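Local coordinates for restriction endonuclease PacI (PDB 3M7K), which probably acts as a rare-cutting HNH restriction endonuclease that cleaves DNA within an eight-base-pair target through a beta-beta-alpha-metal active site, at residues C4-R9 and F46-F51; C27-N32 and A53-S58; L89-S94 and E98-Q103. All coordinates share one frame; numbering follows the deposited sequence.

Contact 1: C4-R9 and F46-F51; sequences CPRCQR and FTKATF. With ZN (zinc ion), chain E; nucleotides of chain B.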
# COMPACT_ATOMS: atom_id res chain seq x y z
N CYS A 4 -12.07 29.13 -14.26
CA CYS A 4 -12.26 28.62 -12.88
C CYS A 4 -12.59 29.77 -11.95
O CYS A 4 -11.83 30.74 -11.88
CB CYS A 4 -11.01 27.88 -12.37
SG CYS A 4 -11.09 27.37 -10.60
N PRO A 5 -13.71 29.66 -11.21
CA PRO A 5 -14.16 30.79 -10.38
C PRO A 5 -13.24 31.04 -9.18
O PRO A 5 -13.35 32.09 -8.54
CB PRO A 5 -15.55 30.34 -9.91
CG PRO A 5 -15.47 28.86 -9.92
CD PRO A 5 -14.61 28.50 -11.09
N ARG A 6 -12.34 30.11 -8.89
CA ARG A 6 -11.44 30.24 -7.75
C ARG A 6 -10.07 30.86 -8.12
O ARG A 6 -9.66 31.84 -7.49
CB ARG A 6 -11.28 28.90 -7.02
CG ARG A 6 -10.24 28.92 -5.91
CD ARG A 6 -10.81 29.44 -4.61
NE ARG A 6 -11.00 28.35 -3.65
CZ ARG A 6 -10.53 28.36 -2.40
NH1 ARG A 6 -9.85 29.41 -1.95
NH2 ARG A 6 -10.75 27.32 -1.61
N CYS A 7 -9.39 30.29 -9.13
CA CYS A 7 -8.11 30.85 -9.59
C CYS A 7 -8.25 31.90 -10.70
O CYS A 7 -7.31 32.64 -10.96
CB CYS A 7 -7.14 29.74 -10.05
SG CYS A 7 -7.75 28.76 -11.44
N GLN A 8 -9.41 31.93 -11.36
CA GLN A 8 -9.68 32.83 -12.50
C GLN A 8 -9.00 32.42 -13.81
O GLN A 8 -9.06 33.16 -14.80
CB GLN A 8 -9.37 34.31 -12.17
CG GLN A 8 -10.00 34.81 -10.88
CD GLN A 8 -11.48 35.01 -11.01
OE1 GLN A 8 -11.94 36.10 -11.37
NE2 GLN A 8 -12.25 33.97 -10.71
N ARG A 9 -8.37 31.24 -13.83
CA ARG A 9 -7.69 30.79 -15.03
C ARG A 9 -8.66 30.31 -16.09
O ARG A 9 -9.71 29.75 -15.77
CB ARG A 9 -6.67 29.70 -14.72
CG ARG A 9 -5.46 30.16 -13.93
CD ARG A 9 -4.52 29.01 -13.66
NE ARG A 9 -5.20 27.88 -13.00
CZ ARG A 9 -4.74 26.64 -13.00
NH1 ARG A 9 -3.60 26.35 -13.62
NH2 ARG A 9 -5.42 25.67 -12.39
N PHE A 46 5.36 25.85 -0.74
CA PHE A 46 4.62 26.30 -1.94
C PHE A 46 3.74 27.51 -1.60
O PHE A 46 3.17 27.56 -0.51
CB PHE A 46 3.66 25.22 -2.45
CG PHE A 46 4.29 24.15 -3.29
CD1 PHE A 46 4.45 22.87 -2.78
CD2 PHE A 46 4.68 24.42 -4.60
CE1 PHE A 46 5.01 21.86 -3.54
CE2 PHE A 46 5.26 23.42 -5.38
CZ PHE A 46 5.42 22.13 -4.85
N THR A 47 3.62 28.45 -2.53
CA THR A 47 2.48 29.37 -2.56
C THR A 47 1.52 28.83 -3.60
O THR A 47 1.91 27.99 -4.42
CB THR A 47 2.86 30.81 -2.97
OG1 THR A 47 3.47 30.79 -4.28
CG2 THR A 47 3.78 31.45 -1.94
N LYS A 48 0.27 29.31 -3.58
CA LYS A 48 -0.73 28.85 -4.54
C LYS A 48 -0.23 29.04 -5.98
O LYS A 48 -0.32 28.12 -6.78
CB LYS A 48 -2.09 29.52 -4.35
CG LYS A 48 -3.16 28.99 -5.32
CD LYS A 48 -4.59 29.37 -4.90
CE LYS A 48 -5.61 28.55 -5.67
NZ LYS A 48 -7.00 29.11 -5.57
N ALA A 49 0.32 30.22 -6.27
CA ALA A 49 0.86 30.55 -7.61
C ALA A 49 1.99 29.61 -8.09
O ALA A 49 2.00 29.14 -9.26
CB ALA A 49 1.31 32.04 -7.67
N THR A 50 2.95 29.35 -7.20
CA THR A 50 4.02 28.42 -7.53
C THR A 50 3.48 27.00 -7.65
O THR A 50 3.89 26.26 -8.57
CB THR A 50 5.26 28.50 -6.59
OG1 THR A 50 6.21 27.50 -6.98
CG2 THR A 50 4.90 28.25 -5.15
N PHE A 51 2.54 26.62 -6.79
CA PHE A 51 1.94 25.28 -6.90
C PHE A 51 1.23 25.09 -8.22
O PHE A 51 1.38 24.05 -8.85
CB PHE A 51 0.98 24.95 -5.75
CG PHE A 51 0.28 23.61 -5.95
CD1 PHE A 51 0.98 22.42 -5.79
CD2 PHE A 51 -1.04 23.56 -6.37
CE1 PHE A 51 0.34 21.18 -6.01
CE2 PHE A 51 -1.68 22.36 -6.60
CZ PHE A 51 -0.99 21.16 -6.42
ZN ZN E . -8.88 26.94 -10.26
P DA B 2 -13.56 31.93 -3.62
OP1 DA B 2 -12.32 32.76 -3.63
OP2 DA B 2 -13.61 30.69 -4.43
O5' DA B 2 -13.93 31.56 -2.10
C5' DA B 2 -13.79 32.52 -1.04
C4' DA B 2 -13.66 31.84 0.32
O4' DA B 2 -14.90 31.20 0.71
C3' DA B 2 -12.60 30.74 0.42
O3' DA B 2 -11.93 30.83 1.69
C2' DA B 2 -13.40 29.46 0.25
C1' DA B 2 -14.70 29.81 0.96
N9 DA B 2 -15.91 29.12 0.50
C8 DA B 2 -16.34 28.97 -0.79
N7 DA B 2 -17.48 28.33 -0.91
C5 DA B 2 -17.82 28.04 0.41
C6 DA B 2 -18.93 27.37 0.98
N6 DA B 2 -19.90 26.86 0.21
N1 DA B 2 -18.98 27.24 2.34
C2 DA B 2 -17.99 27.77 3.08
N3 DA B 2 -16.89 28.42 2.65
C4 DA B 2 -16.86 28.52 1.30
P DG B 3 -10.53 30.10 1.97
OP1 DG B 3 -9.76 30.94 2.93
OP2 DG B 3 -9.91 29.70 0.68
O5' DG B 3 -10.99 28.80 2.76
C5' DG B 3 -11.67 28.91 4.01
C4' DG B 3 -12.22 27.54 4.38
O4' DG B 3 -13.41 27.28 3.58
C3' DG B 3 -11.26 26.38 4.10
O3' DG B 3 -11.40 25.38 5.11
C2' DG B 3 -11.76 25.86 2.76
C1' DG B 3 -13.25 25.98 3.05
N9 DG B 3 -14.14 25.73 1.92
C8 DG B 3 -13.89 25.91 0.57
N7 DG B 3 -14.89 25.57 -0.19
C5 DG B 3 -15.86 25.13 0.70
C6 DG B 3 -17.17 24.62 0.47
O6 DG B 3 -17.72 24.48 -0.64
N1 DG B 3 -17.84 24.28 1.65
C2 DG B 3 -17.30 24.41 2.92
N2 DG B 3 -18.07 24.04 3.95
N3 DG B 3 -16.08 24.89 3.15
C4 DG B 3 -15.42 25.22 2.01
O HOH W 1 -6.93 31.60 -6.33

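Contact 2: C27-N32 and A53-S58; sequences CMTWQN and AWYGLS. With PT (platinum (II) ion), chain G; ZN (zinc ion), chain E; nucleotides of chain C.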
# COMPACT_ATOMS: atom_id res chain seq x y z
N CYS A 27 -6.94 24.00 -8.09
CA CYS A 27 -7.45 24.67 -6.90
C CYS A 27 -7.83 23.67 -5.81
O CYS A 27 -7.52 23.88 -4.63
CB CYS A 27 -8.65 25.56 -7.25
SG CYS A 27 -8.24 27.15 -8.07
N MET A 28 -8.50 22.59 -6.19
CA MET A 28 -8.89 21.56 -5.23
C MET A 28 -7.65 20.86 -4.68
O MET A 28 -7.56 20.61 -3.48
CB MET A 28 -9.88 20.58 -5.88
CG MET A 28 -10.30 19.37 -5.03
SD MET A 28 -11.69 19.64 -3.90
CE MET A 28 -10.90 20.52 -2.54
N THR A 29 -6.67 20.55 -5.54
CA THR A 29 -5.45 19.91 -5.06
C THR A 29 -4.66 20.85 -4.13
O THR A 29 -4.17 20.41 -3.10
CB THR A 29 -4.59 19.34 -6.18
OG1 THR A 29 -5.37 18.39 -6.91
CG2 THR A 29 -3.39 18.61 -5.62
N TRP A 30 -4.60 22.14 -4.46
CA TRP A 30 -3.95 23.10 -3.56
C TRP A 30 -4.64 23.19 -2.20
O TRP A 30 -3.95 23.22 -1.16
CB TRP A 30 -3.85 24.50 -4.19
CG TRP A 30 -3.43 25.57 -3.19
CD1 TRP A 30 -4.20 26.57 -2.68
CD2 TRP A 30 -2.14 25.70 -2.57
NE1 TRP A 30 -3.47 27.33 -1.80
CE2 TRP A 30 -2.20 26.82 -1.71
CE3 TRP A 30 -0.94 24.98 -2.66
CZ2 TRP A 30 -1.11 27.25 -0.95
CZ3 TRP A 30 0.16 25.41 -1.91
CH2 TRP A 30 0.06 26.54 -1.07
N GLN A 31 -5.97 23.25 -2.20
CA GLN A 31 -6.76 23.28 -0.96
C GLN A 31 -6.45 22.04 -0.10
O GLN A 31 -6.22 22.16 1.11
CB GLN A 31 -8.27 23.34 -1.29
CG GLN A 31 -9.22 23.40 -0.09
CD GLN A 31 -10.73 23.44 -0.49
OE1 GLN A 31 -11.58 22.85 0.19
NE2 GLN A 31 -11.05 24.13 -1.58
N ASN A 32 -6.40 20.87 -0.74
CA ASN A 32 -6.12 19.64 -0.04
C ASN A 32 -4.71 19.65 0.53
O ASN A 32 -4.50 19.25 1.67
CB ASN A 32 -6.29 18.43 -0.97
CG ASN A 32 -7.77 18.06 -1.19
OD1 ASN A 32 -8.59 18.19 -0.27
ND2 ASN A 32 -8.10 17.61 -2.39
N ALA A 53 1.73 26.58 -11.09
CA ALA A 53 2.72 26.45 -12.16
C ALA A 53 3.39 25.08 -12.11
O ALA A 53 3.66 24.48 -13.15
CB ALA A 53 3.77 27.57 -12.10
N TRP A 54 3.68 24.61 -10.90
CA TRP A 54 4.29 23.31 -10.69
C TRP A 54 3.33 22.20 -11.15
O TRP A 54 3.76 21.24 -11.81
CB TRP A 54 4.69 23.16 -9.22
CG TRP A 54 5.34 21.85 -8.86
CD1 TRP A 54 6.68 21.55 -8.90
CD2 TRP A 54 4.68 20.67 -8.41
NE1 TRP A 54 6.89 20.25 -8.51
CE2 TRP A 54 5.67 19.69 -8.20
CE3 TRP A 54 3.33 20.35 -8.17
CZ2 TRP A 54 5.36 18.39 -7.74
CZ3 TRP A 54 3.03 19.06 -7.71
CH2 TRP A 54 4.04 18.10 -7.50
N TYR A 55 2.05 22.36 -10.84
CA TYR A 55 1.05 21.31 -11.09
C TYR A 55 0.76 21.17 -12.59
O TYR A 55 0.34 20.10 -13.06
CB TYR A 55 -0.24 21.59 -10.31
CG TYR A 55 -1.18 20.39 -10.12
CD1 TYR A 55 -2.51 20.45 -10.54
CD2 TYR A 55 -0.74 19.22 -9.49
CE1 TYR A 55 -3.38 19.36 -10.36
CE2 TYR A 55 -1.61 18.12 -9.31
CZ TYR A 55 -2.93 18.21 -9.75
OH TYR A 55 -3.78 17.16 -9.58
N GLY A 56 0.97 22.26 -13.32
CA GLY A 56 0.71 22.29 -14.75
C GLY A 56 -0.71 21.91 -15.13
O GLY A 56 -1.68 22.24 -14.44
N LEU A 57 -0.81 21.19 -16.24
CA LEU A 57 -2.11 20.85 -16.80
C LEU A 57 -2.27 19.36 -16.99
O LEU A 57 -1.29 18.63 -17.20
CB LEU A 57 -2.30 21.57 -18.13
CG LEU A 57 -2.34 23.10 -18.06
CD1 LEU A 57 -2.32 23.65 -19.45
CD2 LEU A 57 -3.57 23.61 -17.26
N SER A 58 -3.53 18.93 -16.95
CA SER A 58 -3.90 17.51 -16.89
C SER A 58 -3.22 16.58 -17.89
O SER A 58 -2.81 15.46 -17.53
CB SER A 58 -5.40 17.39 -17.04
OG SER A 58 -5.83 16.10 -16.66
PT PT G . -13.42 20.72 -4.41
ZN ZN E . -8.88 26.94 -10.26
P DA C 3 -9.73 14.01 -6.46
OP1 DA C 3 -9.48 13.25 -7.72
OP2 DA C 3 -9.06 15.32 -6.26
O5' DA C 3 -11.27 14.26 -6.26
C5' DA C 3 -12.25 13.40 -6.83
C4' DA C 3 -13.64 13.79 -6.32
O4' DA C 3 -13.58 13.98 -4.89
C3' DA C 3 -14.23 15.10 -6.84
O3' DA C 3 -15.64 15.04 -6.75
C2' DA C 3 -13.70 16.13 -5.84
C1' DA C 3 -13.81 15.33 -4.54
N9 DA C 3 -12.84 15.71 -3.51
C8 DA C 3 -11.56 16.16 -3.69
N7 DA C 3 -10.92 16.39 -2.56
C5 DA C 3 -11.87 16.09 -1.58
C6 DA C 3 -11.84 16.11 -0.16
N6 DA C 3 -10.79 16.50 0.57
N1 DA C 3 -12.95 15.71 0.50
C2 DA C 3 -14.03 15.32 -0.19
N3 DA C 3 -14.17 15.25 -1.52
C4 DA C 3 -13.04 15.65 -2.15
P DA C 2 -4.06 12.61 -3.43
OP1 DA C 2 -3.74 11.68 -4.54
OP2 DA C 2 -3.62 14.02 -3.51
O5' DA C 2 -5.62 12.61 -3.10
C5' DA C 2 -6.44 11.51 -3.55
C4' DA C 2 -7.90 11.94 -3.68
O4' DA C 2 -8.43 12.25 -2.37
C3' DA C 2 -8.16 13.20 -4.50
O3' DA C 2 -9.42 13.04 -5.21
C2' DA C 2 -8.21 14.34 -3.48
C1' DA C 2 -8.77 13.63 -2.24
N9 DA C 2 -8.21 14.04 -0.95
C8 DA C 2 -7.12 14.82 -0.68
N7 DA C 2 -6.87 14.99 0.61
C5 DA C 2 -7.87 14.25 1.22
C6 DA C 2 -8.17 13.99 2.58
N6 DA C 2 -7.44 14.49 3.58
N1 DA C 2 -9.24 13.19 2.86
C2 DA C 2 -9.97 12.71 1.84
N3 DA C 2 -9.78 12.88 0.52
C4 DA C 2 -8.70 13.66 0.28

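Contact 3: L89-S94 and E98-Q103; sequences LGVDRS and EGYSPQ. With MG (magnesium ion), chain F; nucleotides of chain C; nucleotides of chain D.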
# COMPACT_ATOMS: atom_id res chain seq x y z
N LEU A 89 -4.02 13.51 -10.21
CA LEU A 89 -2.82 13.00 -9.54
C LEU A 89 -2.46 13.89 -8.38
O LEU A 89 -2.69 15.10 -8.42
CB LEU A 89 -1.66 12.91 -10.52
CG LEU A 89 -1.94 12.04 -11.74
CD1 LEU A 89 -0.70 11.95 -12.57
CD2 LEU A 89 -2.42 10.63 -11.37
N GLY A 90 -1.88 13.29 -7.34
CA GLY A 90 -1.57 14.03 -6.13
C GLY A 90 -0.09 14.28 -5.95
O GLY A 90 0.70 14.14 -6.90
N VAL A 91 0.28 14.65 -4.74
CA VAL A 91 1.65 15.10 -4.47
C VAL A 91 2.32 14.24 -3.39
O VAL A 91 1.79 14.12 -2.28
CB VAL A 91 1.65 16.58 -4.01
CG1 VAL A 91 3.08 17.07 -3.78
CG2 VAL A 91 0.94 17.48 -5.03
N ASP A 92 3.46 13.64 -3.72
CA ASP A 92 4.27 12.87 -2.78
C ASP A 92 5.35 13.78 -2.18
O ASP A 92 6.07 14.46 -2.92
CB ASP A 92 4.98 11.71 -3.48
CG ASP A 92 5.99 11.02 -2.59
OD1 ASP A 92 5.62 10.72 -1.44
OD2 ASP A 92 7.15 10.77 -3.04
N ARG A 93 5.44 13.79 -0.87
CA ARG A 93 6.60 14.36 -0.17
C ARG A 93 7.69 13.29 -0.24
O ARG A 93 7.66 12.31 0.53
CB ARG A 93 6.21 14.71 1.27
CG ARG A 93 5.02 15.69 1.36
CD ARG A 93 4.48 15.83 2.80
NE ARG A 93 3.81 14.61 3.30
CZ ARG A 93 4.38 13.72 4.12
NH1 ARG A 93 5.62 13.91 4.55
NH2 ARG A 93 3.71 12.65 4.52
N SER A 94 8.58 13.44 -1.22
CA SER A 94 9.66 12.49 -1.51
C SER A 94 10.27 11.90 -0.26
O SER A 94 10.27 10.69 -0.03
CB SER A 94 10.80 13.19 -2.27
OG SER A 94 10.68 12.93 -3.65
N GLU A 98 10.13 15.10 5.43
CA GLU A 98 10.06 16.53 5.07
C GLU A 98 8.66 16.90 4.59
O GLU A 98 7.85 16.03 4.22
CB GLU A 98 11.10 16.93 4.02
CG GLU A 98 12.48 17.32 4.58
CD GLU A 98 12.50 18.62 5.38
OE1 GLU A 98 11.47 19.33 5.43
OE2 GLU A 98 13.57 18.94 5.95
N GLY A 99 8.39 18.21 4.61
CA GLY A 99 7.10 18.76 4.23
C GLY A 99 6.88 18.93 2.73
O GLY A 99 7.63 18.38 1.90
N TYR A 100 5.85 19.68 2.38
CA TYR A 100 5.57 20.03 0.98
C TYR A 100 6.39 21.23 0.54
O TYR A 100 6.31 22.29 1.15
CB TYR A 100 4.10 20.39 0.80
CG TYR A 100 3.15 19.20 0.82
CD1 TYR A 100 3.03 18.37 -0.29
CD2 TYR A 100 2.37 18.94 1.94
CE1 TYR A 100 2.15 17.31 -0.28
CE2 TYR A 100 1.48 17.86 1.96
CZ TYR A 100 1.37 17.06 0.84
OH TYR A 100 0.50 15.99 0.84
N SER A 101 7.18 21.05 -0.51
CA SER A 101 8.02 22.10 -1.06
C SER A 101 8.34 21.76 -2.51
O SER A 101 8.30 20.60 -2.88
CB SER A 101 9.32 22.24 -0.25
OG SER A 101 10.20 21.16 -0.52
N PRO A 102 8.67 22.77 -3.34
CA PRO A 102 9.12 22.50 -4.69
C PRO A 102 10.24 21.45 -4.75
O PRO A 102 10.20 20.56 -5.60
CB PRO A 102 9.64 23.87 -5.16
CG PRO A 102 8.71 24.84 -4.47
CD PRO A 102 8.47 24.22 -3.10
N GLN A 103 11.21 21.54 -3.84
CA GLN A 103 12.32 20.58 -3.85
C GLN A 103 11.89 19.17 -3.43
O GLN A 103 12.37 18.18 -4.02
CB GLN A 103 13.49 21.08 -2.99
CG GLN A 103 14.68 20.11 -2.93
CD GLN A 103 15.26 19.77 -4.30
OE1 GLN A 103 15.32 20.62 -5.20
NE2 GLN A 103 15.71 18.53 -4.46
MG MG F . 3.74 10.50 -0.00
OP3 DT C 1 -0.44 12.65 4.10
P DT C 1 0.03 13.36 2.88
OP1 DT C 1 1.43 13.30 2.49
OP2 DT C 1 -0.42 14.75 3.00
O5' DT C 1 -0.86 12.62 1.77
C5' DT C 1 -1.20 13.13 0.55
C4' DT C 1 -2.13 12.12 -0.11
O4' DT C 1 -2.78 11.31 0.89
C3' DT C 1 -3.23 12.75 -0.93
O3' DT C 1 -3.49 11.95 -2.09
C2' DT C 1 -4.41 12.78 0.05
C1' DT C 1 -4.18 11.52 0.88
N1 DT C 1 -4.64 11.71 2.26
C2 DT C 1 -5.74 11.01 2.71
O2 DT C 1 -6.35 10.21 2.04
N3 DT C 1 -6.10 11.26 4.00
C4 DT C 1 -5.49 12.15 4.87
O4 DT C 1 -5.91 12.30 6.01
C5 DT C 1 -4.34 12.86 4.36
C7 DT C 1 -3.61 13.85 5.23
C6 DT C 1 -3.97 12.62 3.08
P DT D 10 2.93 9.76 6.36
OP1 DT D 10 4.32 10.06 5.94
OP2 DT D 10 2.16 10.65 7.26
O5' DT D 10 2.05 9.58 5.04
C5' DT D 10 2.60 8.90 3.94
C4' DT D 10 1.55 8.62 2.88
O4' DT D 10 0.49 7.84 3.48
C3' DT D 10 0.80 9.82 2.30
O3' DT D 10 1.62 10.53 1.37
C2' DT D 10 -0.40 9.11 1.66
C1' DT D 10 -0.68 8.00 2.69
N1 DT D 10 -1.80 8.34 3.67
C2 DT D 10 -3.05 7.79 3.44
O2 DT D 10 -3.28 7.06 2.50
N3 DT D 10 -4.03 8.14 4.34
C4 DT D 10 -3.86 8.98 5.43
O4 DT D 10 -4.80 9.25 6.20
C5 DT D 10 -2.52 9.53 5.60
C7 DT D 10 -2.21 10.46 6.76
C6 DT D 10 -1.57 9.19 4.72
P DA C 2 -4.06 12.61 -3.43
OP1 DA C 2 -3.74 11.68 -4.54
OP2 DA C 2 -3.62 14.02 -3.51
O5' DA C 2 -5.62 12.61 -3.10
C5' DA C 2 -6.44 11.51 -3.55
C4' DA C 2 -7.90 11.94 -3.68
O4' DA C 2 -8.43 12.25 -2.37
C3' DA C 2 -8.16 13.20 -4.50
O3' DA C 2 -9.42 13.04 -5.21
C2' DA C 2 -8.21 14.34 -3.48
C1' DA C 2 -8.77 13.63 -2.24
N9 DA C 2 -8.21 14.04 -0.95
C8 DA C 2 -7.12 14.82 -0.68
N7 DA C 2 -6.87 14.99 0.61
C5 DA C 2 -7.87 14.25 1.22
C6 DA C 2 -8.17 13.99 2.58
N6 DA C 2 -7.44 14.49 3.58
N1 DA C 2 -9.24 13.19 2.86
C2 DA C 2 -9.97 12.71 1.84
N3 DA C 2 -9.78 12.88 0.52
C4 DA C 2 -8.70 13.66 0.28
O HOH W 2 5.32 11.21 1.54
O HOH W 3 4.09 8.19 0.40

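Contact 1: C4-R9 and F46-F51
Lys48 reaches from the start of helix 48-55 to Arg6 in the zinc loop 4-9. Before it, Phe46 offers one ring face to Phe51, whose CD1 stands over the centre of that ring. Thr47 is the N-cap: Thr47 OG1 accepts from Thr50 N at 3.3 Å. Lys48 then points its side chain at the loop, CG anti to the backbone nitrogen (chi1 -178°) and every later bond extended, which carries the ammonium the full length of the chain. Its NZ ends 3.3 Å from Arg6 CG, touching the aliphatic stem of the arginine. A water accepts from Lys48 NZ at 2.6 Å and donates to Arg6 O, tying the amine to the loop backbone.

That loop is a zinc knuckle: Cys4 and Cys7, spaced as CxxC between strands 2-3 and 10-11, bind zinc together with Cys24 and Cys27. Arg6 N donates to Cys4 SG, while Arg9 NE meets Cys7 SG at 3.1 Å, the sulfur lying in the guanidinium plane. Beyond the lysine, the Arg6 chain bends at chi2 and chi3 toward the DNA, where NH1 donates to OP2 of DG3 of chain B at 2.6 Å. One guanidinium face lies against the sugar of DA2 of chain B. Phe51, further along the helix, turns its ring toward Tyr55.

Contact 2: C27-N32 and A53-S58
Tyr55 OH is met by two oxygens: Leu89 O, its hydrogen-bond partner, and Thr29 OG1, 3.3 Å away on the facing helix. The threonine hydroxyl is itself bonded to Lys25 O one turn earlier, a place it reaches because OG1 stands beside its own backbone nitrogen (chi1 -59°). The same rotation turns the methyl group to the ring, with Thr29 CG2 4.1 Å from Tyr55 CE2. The two side chains cross at about a right angle, so the hydroxyl end of the phenol abuts the threonine in a buried setting.

Away from this meeting, helix 25-40 faces the DNA. Asn32 reads an adenine in the two-bond manner: OD1 accepts from N6 of DA3 of chain C at 2.9 Å, and ND2 donates to N7 of that base at 3.1 Å. A leucine in place of Asn32 would probably leave N6 and N7 of this adenine without their protein partners. Met28 SD lies 3.5 Å from C8 of DA3 of chain C and binds platinum with Met23, whereas Cys27 belongs to the zinc site.

Tyr55 ends helix 48-55, and Gly56 leaves it with positive phi (56°). The contact thus joins helix 25-40 to the last turn of helix 48-55, while Tyr55 and Trp54 also rest on Leu107 of strand 105-108.

Contact 3: L89-S94 and E98-Q103
Arg93 and Tyr100 bury most of the surface here, with Val91 beside them. Arg93 CG sits 3.7 Å from the centroid of the Tyr100 ring, only 13° off its normal, a CH-pi contact over the face. Val91 CG1 comes instead to the ring edge, 3.6 Å from Tyr100 CE1. Bending at chi3 (-68°) swings the Arg93 guanidinium past the ring, the two planes 75° apart, and its nitrogens spread their bonds around the edge. Arg93 NH1 donates to Glu98 O at 3.1 Å and also to Ser96 O, while NE reaches OP1 of DT1 of chain C at 2.8 Å. NH2 bonds to that same oxygen and to OP1 of DT10 of chain D, spanning the cut ends of the DNA. Tyr100 OH donates to OP2 of DT1 of chain C at 2.7 Å, so both residues hold the new 5'-phosphate.

Between Val91 and Arg93, Asp92 points away to bind magnesium with Asn113 and O3' of DT10 of chain D, as suits a beta-beta-alpha-metal product complex. Strand 90-93 pairs antiparallel with strand 105-108, helix 110-116 brings Asn113, and Tyr100 packs on Leu33 and Ala37 of helix 25-40.

From the N terminus the chain passes through the zinc loop 4-9 and helix 25-40 before contact 1 closes a loop of 36 residues at the start of helix 48-55. Contact 2 opens inside that loop and closes after it, at the end of the same helix, so the two cross; both also touch the one zinc ion, and Lys48 NZ lies 3.4 Å from Cys27 SG. Contact 3 follows in series and closes a short turn of three residues between strand 90-93 and the loop before strand 105-108. Phe46 packs on Ser101 and Pro102, and Trp54 on Val91, joining the zinc-bound N-terminal part to the magnesium site.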